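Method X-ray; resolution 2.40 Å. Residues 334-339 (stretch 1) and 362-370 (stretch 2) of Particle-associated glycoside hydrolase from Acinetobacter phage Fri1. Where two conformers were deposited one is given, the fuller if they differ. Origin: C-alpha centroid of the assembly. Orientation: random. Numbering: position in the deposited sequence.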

# COMPACT_ATOMS: atom_id res chain seq x y z
N VAL A 334 21.57 5.72 -5.01
CA VAL A 334 20.32 5.27 -5.59
C VAL A 334 19.59 6.56 -5.97
O VAL A 334 19.09 7.29 -5.10
CB VAL A 334 19.51 4.44 -4.58
CG1 VAL A 334 18.23 3.90 -5.17
CG2 VAL A 334 20.39 3.31 -4.03
N LEU A 335 19.61 6.89 -7.26
CA LEU A 335 19.18 8.19 -7.73
C LEU A 335 17.71 8.16 -8.12
O LEU A 335 17.25 7.22 -8.77
CB LEU A 335 20.00 8.65 -8.94
CG LEU A 335 21.52 8.81 -8.84
CD1 LEU A 335 22.19 7.46 -9.04
CD2 LEU A 335 22.03 9.83 -9.85
N VAL A 336 16.99 9.21 -7.75
CA VAL A 336 15.63 9.43 -8.22
C VAL A 336 15.61 10.77 -8.94
O VAL A 336 15.89 11.82 -8.34
CB VAL A 336 14.61 9.41 -7.07
CG1 VAL A 336 13.22 9.77 -7.60
CG2 VAL A 336 14.61 8.05 -6.41
N LYS A 337 15.31 10.75 -10.23
CA LYS A 337 15.22 11.98 -11.02
C LYS A 337 13.82 12.11 -11.59
O LYS A 337 13.45 11.39 -12.52
CB LYS A 337 16.26 12.00 -12.14
CG LYS A 337 16.14 13.23 -13.01
CD LYS A 337 17.11 13.19 -14.17
CE LYS A 337 16.93 14.41 -15.05
NZ LYS A 337 17.70 14.29 -16.32
N GLU A 338 13.05 13.03 -11.03
CA GLU A 338 11.76 13.38 -11.60
C GLU A 338 11.99 14.24 -12.83
O GLU A 338 12.76 15.20 -12.78
CB GLU A 338 10.89 14.11 -10.56
CG GLU A 338 9.45 14.37 -11.00
CD GLU A 338 9.34 15.57 -11.92
OE1 GLU A 338 10.09 16.54 -11.69
OE2 GLU A 338 8.55 15.52 -12.90
N GLN A 339 11.34 13.89 -13.94
CA GLN A 339 11.43 14.70 -15.15
C GLN A 339 10.16 14.53 -15.97
O GLN A 339 9.88 13.43 -16.45
CB GLN A 339 12.64 14.31 -16.00
CG GLN A 339 12.67 14.98 -17.38
CD GLN A 339 13.88 14.55 -18.20
OE1 GLN A 339 15.03 14.78 -17.81
NE2 GLN A 339 13.63 13.92 -19.35
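Stretch 2 (362-370) RNNCANGWK

A thiol closes this pairing of strands where a backbone carbonyl might have been expected: the amide of Glu338 donates a hydrogen bond to the sulfur of Cys365, N to SG 3.4 Å, just beyond the last rung of a parallel ladder. The example illustrates how two parallel strands can stay associated after their last beta bridge. Stretch 2 enters extended and runs in the same direction as stretch 1, with Leu335 opposite Arg362 and Val336 opposite Asn363. As is usual in parallel sheets, one residue bonds to two neighbors of its partner: Arg362 N donates to Val334 O at 2.9 Å, and Val336 N donates to Arg362 O at 3.1 Å. The next rung, Asn364 N to Val336 O at 2.9 Å, carries the pairing past the strand proper.

Side chains follow the alternation of the sheet. On the face shared by Leu335 and Arg362, Leu335 CD2 covers the guanidinium, 3.8 Å from Arg362 NE. On the other, Val336 CB lies over the six-membered ring of Trp369, 4.0 Å from its centroid. A type I turn from Cys365 to Gly368 precedes Trp369, whose CA-to-CB bond points sideways while the end of the side chain comes nearer to stretch 1. Water 1 bridges the turn to stretch 1, its oxygen accepting from Ala366 N at 2.9 Å and donating to Glu338 O at 2.7 Å.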

# COMPACT_ATOMS: atom_id res chain seq x y z
N ARG A 362 20.00 9.41 -3.35
CA ARG A 362 20.35 10.70 -3.93
C ARG A 362 19.14 11.35 -4.59
O ARG A 362 18.58 10.82 -5.56
CB ARG A 362 21.49 10.57 -4.95
CG ARG A 362 21.68 11.84 -5.80
CD ARG A 362 22.95 11.82 -6.62
NE ARG A 362 22.92 12.85 -7.65
CZ ARG A 362 23.84 13.00 -8.61
NH1 ARG A 362 24.88 12.19 -8.67
NH2 ARG A 362 23.70 13.97 -9.52
N ASN A 363 18.77 12.53 -4.10
CA ASN A 363 17.73 13.33 -4.73
C ASN A 363 18.32 14.00 -5.97
O ASN A 363 19.20 14.85 -5.86
CB ASN A 363 17.19 14.35 -3.72
CG ASN A 363 16.30 15.39 -4.36
OD1 ASN A 363 15.73 15.17 -5.44
ND2 ASN A 363 16.15 16.54 -3.69
N ASN A 364 17.84 13.62 -7.14
CA ASN A 364 18.32 14.24 -8.37
C ASN A 364 17.21 14.99 -9.10
O ASN A 364 17.22 15.08 -10.33
CB ASN A 364 18.95 13.19 -9.29
CG ASN A 364 19.97 13.79 -10.22
OD1 ASN A 364 20.57 14.83 -9.92
ND2 ASN A 364 20.18 13.15 -11.37
N CYS A 365 16.27 15.56 -8.35
CA CYS A 365 15.11 16.25 -8.92
C CYS A 365 15.41 17.75 -9.01
O CYS A 365 15.49 18.43 -7.98
CB CYS A 365 13.87 15.99 -8.07
SG CYS A 365 13.46 14.23 -7.91
N ALA A 366 15.56 18.26 -10.23
CA ALA A 366 15.89 19.67 -10.43
C ALA A 366 14.74 20.58 -10.00
O ALA A 366 14.99 21.70 -9.54
CB ALA A 366 16.25 19.93 -11.89
N ASN A 367 13.50 20.14 -10.16
CA ASN A 367 12.34 20.92 -9.77
C ASN A 367 11.74 20.43 -8.45
O ASN A 367 10.55 20.63 -8.21
CB ASN A 367 11.30 20.90 -10.89
CG ASN A 367 11.73 21.73 -12.10
OD1 ASN A 367 12.37 22.78 -11.96
ND2 ASN A 367 11.36 21.27 -13.30
N GLY A 368 12.55 19.79 -7.60
CA GLY A 368 12.10 19.30 -6.31
C GLY A 368 11.49 17.92 -6.34
O GLY A 368 10.78 17.57 -7.29
N TRP A 369 11.71 17.13 -5.29
CA TRP A 369 11.19 15.77 -5.17
C TRP A 369 9.91 15.82 -4.34
O TRP A 369 9.95 16.05 -3.13
CB TRP A 369 12.24 14.85 -4.54
CG TRP A 369 11.88 13.38 -4.45
CD1 TRP A 369 10.66 12.80 -4.72
CD2 TRP A 369 12.75 12.31 -4.06
NE1 TRP A 369 10.74 11.44 -4.52
CE2 TRP A 369 12.00 11.12 -4.11
CE3 TRP A 369 14.09 12.25 -3.66
CZ2 TRP A 369 12.55 9.88 -3.78
CZ3 TRP A 369 14.64 11.02 -3.33
CH2 TRP A 369 13.87 9.85 -3.40
N LYS A 370 8.77 15.66 -5.01
CA LYS A 370 7.46 15.70 -4.36
C LYS A 370 7.05 14.30 -3.93
O LYS A 370 7.18 13.34 -4.70
CB LYS A 370 6.41 16.33 -5.29
CG LYS A 370 4.99 16.38 -4.67
CD LYS A 370 3.95 17.27 -5.45
CE LYS A 370 3.62 16.68 -6.85
NZ LYS A 370 2.52 17.40 -7.59
O HOH W 1 14.93 16.85 -12.69
O HOH W 2 11.97 17.52 -10.27
O HOH W 3 9.42 18.54 -14.30